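Local coordinates for protein D-aminoacyl-tRNA deacylase 1 (PDB 2OKV) that hydrolyses mischarged D-aminoacyl-tRNAs and glycyl-tRNA(Ala), working as a homodimer, and may also take part in DNA replication, at residues I23-V29 / Y72-V77; L50-E56 / S66-Y72. One frame throughout, in Å; residues are numbered along the deposited sequence.

Contact 1 of 2, residues I23-V29 / Y72-V77; sequences IGRGICV and YEILCV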
ATOM      1  N   ILE B  23      15.110   4.682   6.126  1.00 38.71           N
ATOM      2  CA  ILE B  23      15.204   3.596   7.096  1.00 38.81           C
ATOM      3  C   ILE B  23      15.783   2.345   6.430  1.00 39.16           C
ATOM      4  O   ILE B  23      15.748   2.212   5.203  1.00 38.98           O
ATOM      5  CB  ILE B  23      13.828   3.237   7.781  1.00 38.48           C
ATOM      6  CG1 ILE B  23      12.773   2.767   6.765  1.00 40.40           C
ATOM      7  CG2 ILE B  23      13.300   4.399   8.635  1.00 38.13           C
ATOM      8  CD1 ILE B  23      11.704   1.856   7.386  1.00 39.33           C
ATOM      9  N   GLY B  24      16.320   1.442   7.242  1.00 38.54           N
ATOM     10  CA  GLY B  24      16.719   0.141   6.755  1.00 39.19           C
ATOM     11  C   GLY B  24      15.557  -0.809   6.925  1.00 39.66           C
ATOM     12  O   GLY B  24      14.427  -0.487   6.556  1.00 38.93           O
ATOM     13  N   ARG B  25      15.829  -1.995   7.466  1.00 40.07           N
ATOM     14  CA  ARG B  25      14.772  -2.970   7.686  1.00 40.53           C
ATOM     15  C   ARG B  25      13.714  -2.430   8.653  1.00 40.48           C
ATOM     16  O   ARG B  25      14.034  -1.780   9.657  1.00 39.61           O
ATOM     17  CB  ARG B  25      15.355  -4.274   8.225  1.00 41.65           C
ATOM     18  CG  ARG B  25      16.175  -5.043   7.209  1.00 44.39           C
ATOM     19  CD  ARG B  25      16.246  -6.503   7.625  1.00 50.72           C
ATOM     20  NE  ARG B  25      16.908  -7.343   6.630  1.00 55.85           N
ATOM     21  CZ  ARG B  25      18.080  -7.946   6.825  1.00 59.31           C
ATOM     22  NH1 ARG B  25      18.724  -7.803   7.982  1.00 61.23           N
ATOM     23  NH2 ARG B  25      18.614  -8.702   5.867  1.00 60.19           N
ATOM     24  N   GLY B  26      12.453  -2.704   8.344  1.00 40.24           N
ATOM     25  CA  GLY B  26      11.357  -2.285   9.190  1.00 40.78           C
ATOM     26  C   GLY B  26      10.053  -2.181   8.416  1.00 41.54           C
ATOM     27  O   GLY B  26       9.717  -3.045   7.604  1.00 41.13           O
ATOM     28  N   ILE B  27       9.337  -1.093   8.642  1.00 42.54           N
ATOM     29  CA  ILE B  27       7.975  -0.964   8.144  1.00 43.23           C
ATOM     30  C   ILE B  27       7.698   0.470   7.642  1.00 43.39           C
ATOM     31  O   ILE B  27       8.113   1.434   8.274  1.00 43.10           O
ATOM     32  CB  ILE B  27       7.046  -1.505   9.278  1.00 44.57           C
ATOM     33  CG1 ILE B  27       6.042  -2.528   8.786  1.00 45.37           C
ATOM     34  CG2 ILE B  27       6.562  -0.484  10.333  1.00 44.28           C
ATOM     35  CD1 ILE B  27       5.636  -3.423   9.870  1.00 44.36           C
ATOM     36  N   CYS B  28       7.051   0.587   6.478  1.00 42.67           N
ATOM     37  CA  CYS B  28       6.587   1.875   5.957  1.00 43.20           C
ATOM     38  C   CYS B  28       5.082   1.928   6.133  1.00 42.94           C
ATOM     39  O   CYS B  28       4.361   1.053   5.662  1.00 43.37           O
ATOM     40  CB  CYS B  28       6.952   2.059   4.463  1.00 42.84           C
ATOM     41  SG  CYS B  28       6.395   3.644   3.743  1.00 44.54           S
ATOM     42  N   VAL B  29       4.617   2.958   6.818  1.00 42.80           N
ATOM     43  CA  VAL B  29       3.207   3.119   7.122  1.00 42.48           C
ATOM     44  C   VAL B  29       2.689   4.332   6.359  1.00 42.85           C
ATOM     45  O   VAL B  29       3.212   5.449   6.507  1.00 42.66           O
ATOM     46  CB  VAL B  29       2.979   3.324   8.644  1.00 42.92           C
ATOM     47  CG1 VAL B  29       1.482   3.490   8.960  1.00 41.86           C
ATOM     48  CG2 VAL B  29       3.595   2.163   9.438  1.00 42.61           C
ATOM     49  N   TYR B  72      13.442  -2.827  14.803  1.00 40.52           N
ATOM     50  CA  TYR B  72      13.550  -2.336  13.442  1.00 41.06           C
ATOM     51  C   TYR B  72      12.960  -0.920  13.370  1.00 41.23           C
ATOM     52  O   TYR B  72      12.506  -0.372  14.384  1.00 41.13           O
ATOM     53  CB  TYR B  72      12.862  -3.292  12.458  1.00 41.09           C
ATOM     54  CG  TYR B  72      13.678  -4.520  12.057  1.00 41.64           C
ATOM     55  CD1 TYR B  72      13.100  -5.551  11.306  1.00 41.34           C
ATOM     56  CD2 TYR B  72      15.023  -4.653  12.420  1.00 43.05           C
ATOM     57  CE1 TYR B  72      13.838  -6.671  10.915  1.00 40.62           C
ATOM     58  CE2 TYR B  72      15.770  -5.781  12.048  1.00 41.97           C
ATOM     59  CZ  TYR B  72      15.168  -6.777  11.290  1.00 41.92           C
ATOM     60  OH  TYR B  72      15.903  -7.887  10.912  1.00 42.77           O
ATOM     61  N   GLU B  73      12.978  -0.326  12.184  1.00 41.44           N
ATOM     62  CA  GLU B  73      12.582   1.084  12.037  1.00 42.16           C
ATOM     63  C   GLU B  73      11.176   1.218  11.467  1.00 41.91           C
ATOM     64  O   GLU B  73      10.603   0.250  10.952  1.00 41.08           O
ATOM     65  CB  GLU B  73      13.578   1.846  11.161  1.00 42.15           C
ATOM     66  CG  GLU B  73      14.928   2.131  11.825  1.00 43.36           C
ATOM     67  CD  GLU B  73      16.006   2.499  10.807  1.00 43.65           C
ATOM     68  OE1 GLU B  73      16.459   3.664  10.792  1.00 44.77           O
ATOM     69  OE2 GLU B  73      16.389   1.612  10.011  1.00 45.27           O
ATOM     70  N   ILE B  74      10.623   2.426  11.568  1.00 41.62           N
ATOM     71  CA  ILE B  74       9.305   2.725  11.025  1.00 42.13           C
ATOM     72  C   ILE B  74       9.415   4.042  10.256  1.00 42.88           C
ATOM     73  O   ILE B  74       9.888   5.031  10.790  1.00 43.11           O
ATOM     74  CB  ILE B  74       8.232   2.902  12.135  1.00 42.44           C
ATOM     75  CG1 ILE B  74       8.127   1.643  13.009  1.00 41.39           C
ATOM     76  CG2 ILE B  74       6.873   3.299  11.515  1.00 42.05           C
ATOM     77  CD1 ILE B  74       7.254   1.806  14.238  1.00 41.50           C
ATOM     78  N   LEU B  75       9.018   4.025   8.990  1.00 43.48           N
ATOM     79  CA  LEU B  75       8.862   5.249   8.214  1.00 43.78           C
ATOM     80  C   LEU B  75       7.367   5.542   8.065  1.00 44.01           C
ATOM     81  O   LEU B  75       6.651   4.782   7.420  1.00 44.55           O
ATOM     82  CB  LEU B  75       9.510   5.091   6.830  1.00 43.30           C
ATOM     83  CG  LEU B  75       9.310   6.228   5.812  1.00 44.37           C
ATOM     84  CD1 LEU B  75       9.959   7.502   6.319  1.00 40.25           C
ATOM     85  CD2 LEU B  75       9.855   5.841   4.419  1.00 43.12           C
ATOM     86  N   CYS B  76       6.893   6.629   8.670  1.00 44.85           N
ATOM     87  CA  CYS B  76       5.475   7.024   8.536  1.00 45.75           C
ATOM     88  C   CYS B  76       5.330   8.171   7.563  1.00 44.56           C
ATOM     89  O   CYS B  76       6.087   9.157   7.604  1.00 44.74           O
ATOM     90  CB  CYS B  76       4.832   7.461   9.865  1.00 44.97           C
ATOM     91  SG  CYS B  76       5.073   6.360  11.196  1.00 54.63           S
ATOM     92  N   VAL B  77       4.331   8.066   6.700  1.00 43.81           N
ATOM     93  CA  VAL B  77       4.018   9.161   5.787  1.00 43.09           C
ATOM     94  C   VAL B  77       2.515   9.379   5.813  1.00 42.85           C
ATOM     95  O   VAL B  77       1.749   8.420   5.773  1.00 41.26           O
ATOM     96  CB  VAL B  77       4.505   8.863   4.352  1.00 42.98           C
ATOM     97  CG1 VAL B  77       4.171  10.029   3.413  1.00 43.58           C
ATOM     98  CG2 VAL B  77       6.002   8.612   4.346  1.00 43.34           C
TER
HETATM   99  O   HOH W   1      16.392  -1.183  10.738  1.00 32.13           O
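Two neighbouring parallel strands of the mixed sheet of the D-aminoacyl-tRNA deacylase fold show how a ladder of backbone bonds sets both faces of a sheet for packing, with a polar turn at one end. Residues 26-29 and 73-77 run 8° apart, and the bonds from Ile27 N to Glu73 O (3.0 Å), Leu75 N to Ile27 O (2.8 Å), Val29 N to Leu75 O (2.8 Å) and Val77 N to Val29 O (2.9 Å) zip them together. On one face Ile74, in the mt rotamer, packs its CG1 3.8 Å from Ile27 CG2 and its CG2 4.0 Å from Val29 CG2; Ile27, its chi1 of -129° between wells, also touches Val5 of strand 2-8. Cys76 on this face meets helix 99-116. The other face takes Leu75 (tp) and Cys28, a residue of the observed magnesium site. Ile23, which precedes the turn, folds back over this face, with CD1 3.9 Å from Leu75 CB. Val77 packs on Pro140 of the second subunit, which by similarity belongs to the Gly-cisPro motif that rejects L-amino acids. At the turn, a CB on Gly26 would strike Glu73 O. Arg25 CB lies over the Tyr72 ring, 3.8 Å from its centroid, in a CH-pi contact. Glu73, whose OE1 pairs with Lys123, extends to the turn, where OE2 accepts from Gly24 N at 2.8 Å and from a water that also donates to Arg25 O.

Contact 2 of 2, residues L50-E56 / S66-Y72; sequences LNLRVFE and SVMDKQY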
ATOM      1  N   LEU B  50       2.668  -0.956  16.168  1.00 42.41           N
ATOM      2  CA  LEU B  50       3.828  -1.362  16.950  1.00 42.56           C
ATOM      3  C   LEU B  50       3.824  -2.847  17.273  1.00 43.11           C
ATOM      4  O   LEU B  50       4.880  -3.460  17.432  1.00 43.69           O
ATOM      5  CB  LEU B  50       3.920  -0.535  18.244  1.00 42.04           C
ATOM      6  CG  LEU B  50       4.346   0.927  18.049  1.00 40.37           C
ATOM      7  CD1 LEU B  50       4.329   1.654  19.380  1.00 40.09           C
ATOM      8  CD2 LEU B  50       5.730   1.025  17.448  1.00 39.95           C
ATOM      9  N   ASN B  51       2.629  -3.422  17.353  1.00 43.24           N
ATOM     10  CA  ASN B  51       2.470  -4.829  17.722  1.00 43.64           C
ATOM     11  C   ASN B  51       2.207  -5.800  16.552  1.00 43.29           C
ATOM     12  O   ASN B  51       2.142  -7.026  16.740  1.00 42.58           O
ATOM     13  CB  ASN B  51       1.436  -4.917  18.843  1.00 44.09           C
ATOM     14  CG  ASN B  51       1.921  -4.213  20.133  1.00 47.70           C
ATOM     15  OD1 ASN B  51       2.722  -4.780  20.899  1.00 52.66           O
ATOM     16  ND2 ASN B  51       1.457  -2.960  20.369  1.00 51.24           N
ATOM     17  N   LEU B  52       2.103  -5.252  15.338  1.00 42.76           N
ATOM     18  CA  LEU B  52       1.836  -6.035  14.134  1.00 43.06           C
ATOM     19  C   LEU B  52       2.986  -7.006  13.814  1.00 42.44           C
ATOM     20  O   LEU B  52       4.109  -6.579  13.505  1.00 42.36           O
ATOM     21  CB  LEU B  52       1.631  -5.092  12.948  1.00 43.47           C
ATOM     22  CG  LEU B  52       0.786  -5.434  11.705  1.00 44.06           C
ATOM     23  CD1 LEU B  52       1.480  -4.942  10.446  1.00 43.81           C
ATOM     24  CD2 LEU B  52       0.348  -6.861  11.588  1.00 44.05           C
ATOM     25  N   ARG B  53       2.677  -8.294  13.847  1.00 41.35           N
ATOM     26  CA  ARG B  53       3.665  -9.366  13.666  1.00 42.08           C
ATOM     27  C   ARG B  53       3.891  -9.691  12.188  1.00 42.16           C
ATOM     28  O   ARG B  53       3.268 -10.601  11.625  1.00 41.15           O
ATOM     29  CB  ARG B  53       3.218 -10.639  14.386  1.00 41.21           C
ATOM     30  CG  ARG B  53       3.231 -10.610  15.917  1.00 43.06           C
ATOM     31  CD  ARG B  53       2.464 -11.861  16.462  1.00 43.64           C
ATOM     32  NE  ARG B  53       3.162 -12.517  17.560  1.00 52.17           N
ATOM     33  CZ  ARG B  53       3.443 -13.824  17.620  1.00 54.42           C
ATOM     34  NH1 ARG B  53       3.083 -14.659  16.642  1.00 55.93           N
ATOM     35  NH2 ARG B  53       4.097 -14.303  18.667  1.00 55.08           N
ATOM     36  N   VAL B  54       4.818  -8.966  11.585  1.00 41.92           N
ATOM     37  CA  VAL B  54       5.077  -9.073  10.167  1.00 42.79           C
ATOM     38  C   VAL B  54       6.476  -9.664   9.886  1.00 42.63           C
ATOM     39  O   VAL B  54       6.845  -9.929   8.735  1.00 42.37           O
ATOM     40  CB  VAL B  54       4.836  -7.670   9.559  1.00 42.87           C
ATOM     41  CG1 VAL B  54       6.084  -7.053   8.973  1.00 44.55           C
ATOM     42  CG2 VAL B  54       3.636  -7.665   8.654  1.00 44.01           C
ATOM     43  N   PHE B  55       7.238  -9.891  10.956  1.00 42.24           N
ATOM     44  CA  PHE B  55       8.619 -10.377  10.843  1.00 42.46           C
ATOM     45  C   PHE B  55       8.802 -11.814  11.316  1.00 42.57           C
ATOM     46  O   PHE B  55       8.002 -12.324  12.106  1.00 41.00           O
ATOM     47  CB  PHE B  55       9.574  -9.431  11.585  1.00 42.32           C
ATOM     48  CG  PHE B  55       9.544  -8.024  11.053  1.00 42.50           C
ATOM     49  CD1 PHE B  55       8.809  -7.029  11.701  1.00 41.47           C
ATOM     50  CD2 PHE B  55      10.226  -7.699   9.878  1.00 43.84           C
ATOM     51  CE1 PHE B  55       8.750  -5.722  11.177  1.00 40.72           C
ATOM     52  CE2 PHE B  55      10.182  -6.389   9.351  1.00 40.24           C
ATOM     53  CZ  PHE B  55       9.431  -5.407  10.004  1.00 41.94           C
ATOM     54  N   GLU B  56       9.859 -12.459  10.814  1.00 43.94           N
ATOM     55  CA  GLU B  56      10.221 -13.827  11.219  1.00 45.53           C
ATOM     56  C   GLU B  56      11.062 -13.844  12.505  1.00 46.29           C
ATOM     57  O   GLU B  56      11.739 -12.863  12.814  1.00 47.26           O
ATOM     58  CB  GLU B  56      11.028 -14.518  10.114  1.00 45.39           C
ATOM     59  CG  GLU B  56      10.388 -14.542   8.734  1.00 45.67           C
ATOM     60  CD  GLU B  56      11.346 -15.058   7.647  1.00 47.09           C
ATOM     61  OE1 GLU B  56      12.476 -15.494   7.978  1.00 49.33           O
ATOM     62  OE2 GLU B  56      10.963 -15.033   6.455  1.00 48.40           O
ATOM     63  N   SER B  66       7.067  -8.453  15.947  1.00 39.50           N
ATOM     64  CA  SER B  66       6.717  -7.092  15.498  1.00 39.38           C
ATOM     65  C   SER B  66       7.966  -6.254  15.216  1.00 39.51           C
ATOM     66  O   SER B  66       9.078  -6.664  15.535  1.00 39.55           O
ATOM     67  CB  SER B  66       5.897  -6.403  16.569  1.00 40.17           C
ATOM     68  OG  SER B  66       6.683  -6.205  17.736  1.00 39.27           O
ATOM     69  N   VAL B  67       7.770  -5.060  14.660  1.00 39.67           N
ATOM     70  CA  VAL B  67       8.856  -4.110  14.444  1.00 39.88           C
ATOM     71  C   VAL B  67       9.625  -3.847  15.761  1.00 40.45           C
ATOM     72  O   VAL B  67      10.844  -3.709  15.752  1.00 40.41           O
ATOM     73  CB  VAL B  67       8.319  -2.793  13.773  1.00 40.09           C
ATOM     74  CG1 VAL B  67       7.508  -1.949  14.763  1.00 39.15           C
ATOM     75  CG2 VAL B  67       9.449  -1.971  13.142  1.00 40.78           C
ATOM     76  N   MET B  68       8.908  -3.796  16.882  1.00 41.09           N
ATOM     77  CA  MET B  68       9.521  -3.512  18.183  1.00 42.43           C
ATOM     78  C   MET B  68      10.310  -4.708  18.709  1.00 41.75           C
ATOM     79  O   MET B  68      11.362  -4.532  19.329  1.00 41.80           O
ATOM     80  CB  MET B  68       8.472  -3.121  19.224  1.00 42.67           C
ATOM     81  CG  MET B  68       7.851  -1.771  19.021  1.00 43.64           C
ATOM     82  SD  MET B  68       7.055  -1.141  20.511  1.00 45.84           S
ATOM     83  CE  MET B  68       8.142  -1.656  21.840  1.00 48.30           C
ATOM     84  N   ASP B  69       9.789  -5.915  18.481  1.00 41.19           N
ATOM     85  CA  ASP B  69      10.508  -7.149  18.814  1.00 40.75           C
ATOM     86  C   ASP B  69      11.860  -7.192  18.111  1.00 40.76           C
ATOM     87  O   ASP B  69      12.854  -7.648  18.690  1.00 40.29           O
ATOM     88  CB  ASP B  69       9.699  -8.385  18.399  1.00 40.78           C
ATOM     89  CG  ASP B  69       8.447  -8.577  19.231  1.00 41.60           C
ATOM     90  OD1 ASP B  69       8.441  -8.161  20.412  1.00 42.07           O
ATOM     91  OD2 ASP B  69       7.468  -9.141  18.699  1.00 40.68           O
ATOM     92  N   LYS B  70      11.879  -6.729  16.857  1.00 40.34           N
ATOM     93  CA  LYS B  70      13.075  -6.771  16.018  1.00 40.83           C
ATOM     94  C   LYS B  70      13.985  -5.564  16.228  1.00 41.18           C
ATOM     95  O   LYS B  70      15.125  -5.549  15.742  1.00 41.58           O
ATOM     96  CB  LYS B  70      12.691  -6.854  14.533  1.00 40.69           C
ATOM     97  CG  LYS B  70      11.880  -8.073  14.130  1.00 41.32           C
ATOM     98  CD  LYS B  70      12.658  -9.372  14.358  1.00 42.65           C
ATOM     99  CE  LYS B  70      13.623  -9.667  13.215  1.00 43.49           C
ATOM    100  NZ  LYS B  70      14.226 -11.039  13.404  1.00 43.99           N
ATOM    101  N   GLN B  71      13.482  -4.564  16.956  1.00 41.01           N
ATOM    102  CA  GLN B  71      14.132  -3.268  17.084  1.00 40.98           C
ATOM    103  C   GLN B  71      14.431  -2.710  15.691  1.00 40.73           C
ATOM    104  O   GLN B  71      15.514  -2.199  15.429  1.00 40.05           O
ATOM    105  CB  GLN B  71      15.396  -3.347  17.960  1.00 41.66           C
ATOM    106  CG  GLN B  71      15.134  -3.732  19.423  1.00 44.08           C
ATOM    107  CD  GLN B  71      14.676  -2.560  20.303  1.00 49.29           C
ATOM    108  OE1 GLN B  71      13.636  -2.642  20.964  1.00 51.50           O
ATOM    109  NE2 GLN B  71      15.463  -1.472  20.329  1.00 49.81           N
ATOM    110  N   TYR B  72      13.442  -2.827  14.803  1.00 40.52           N
ATOM    111  CA  TYR B  72      13.550  -2.336  13.442  1.00 41.06           C
ATOM    112  C   TYR B  72      12.960  -0.920  13.370  1.00 41.23           C
ATOM    113  O   TYR B  72      12.506  -0.372  14.384  1.00 41.13           O
ATOM    114  CB  TYR B  72      12.862  -3.292  12.458  1.00 41.09           C
ATOM    115  CG  TYR B  72      13.678  -4.520  12.057  1.00 41.64           C
ATOM    116  CD1 TYR B  72      13.100  -5.551  11.306  1.00 41.34           C
ATOM    117  CD2 TYR B  72      15.023  -4.653  12.420  1.00 43.05           C
ATOM    118  CE1 TYR B  72      13.838  -6.671  10.915  1.00 40.62           C
ATOM    119  CE2 TYR B  72      15.770  -5.781  12.048  1.00 41.97           C
ATOM    120  CZ  TYR B  72      15.168  -6.777  11.290  1.00 41.92           C
ATOM    121  OH  TYR B  72      15.903  -7.887  10.912  1.00 42.77           O
TER
HETATM  122  O   HOH W   2       5.621  -5.719  20.181  1.00 40.49           O
HETATM  123  O   HOH W   3       5.223  -4.091  13.670  1.00 30.44           O
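Phe55 is the apolar centre: the edge of Tyr72 points at its face, a T-shaped pair with centroids 5.2 Å apart and planes at 83°, while Phe55 CE1 lies 3.9 Å from Val67 CB. Leu50 extends the apolar patch, its CD2 3.8 Å from Met68 CG. Further out, the short helix 67-70 is closed at both ends. Ser66 and Asp69 form a capping box, Asp69 N to Ser66 OG (3.2 Å) and Ser66 N to Asp69 OD2 (2.9 Å), and a Schellman motif with Gln71 at C-prime ends it. One water joins Leu52 O to Val67 N, another Asn51 OD1 to Ser66 OG, while Asn51 ND2 donates to Arg47 O. At the polar edge, Lys70 passes beside Phe55, CG 3.7 Å from Phe55 CB, and gives a hydrogen bond from NZ to Glu56 O (3.1 Å). The contact thus packs the end of helix 39-51 and the bulged strand 53-55 against helix 67-70, with Leu50 reaching helix 99-116 and strand 73-78, and Phe55 touching Arg7 of strand 2-8.

In the fold
Buried sheet and partly exposed periphery meet in these two contacts. The centre of contact 1 lies about 8 Å from the centre of the chain, that of contact 2 about 14 Å, and in sequence the second falls between the two strands of the first. Tyr72 belongs to both, and helix 67-70 leads directly into strand 73-78. They also touch in space: Ile74 CD1 lies 3.6 Å from Leu50 CD2, and Ile27 CD1 3.8 Å from Val54 CG1. Their chemistry follows their place. Backbone bonds dominate contact 1 apart from its polar turn, whereas contact 2 has one direct hydrogen bond between its segments, from lysine to carbonyl, and otherwise rests on packing, capping and waters.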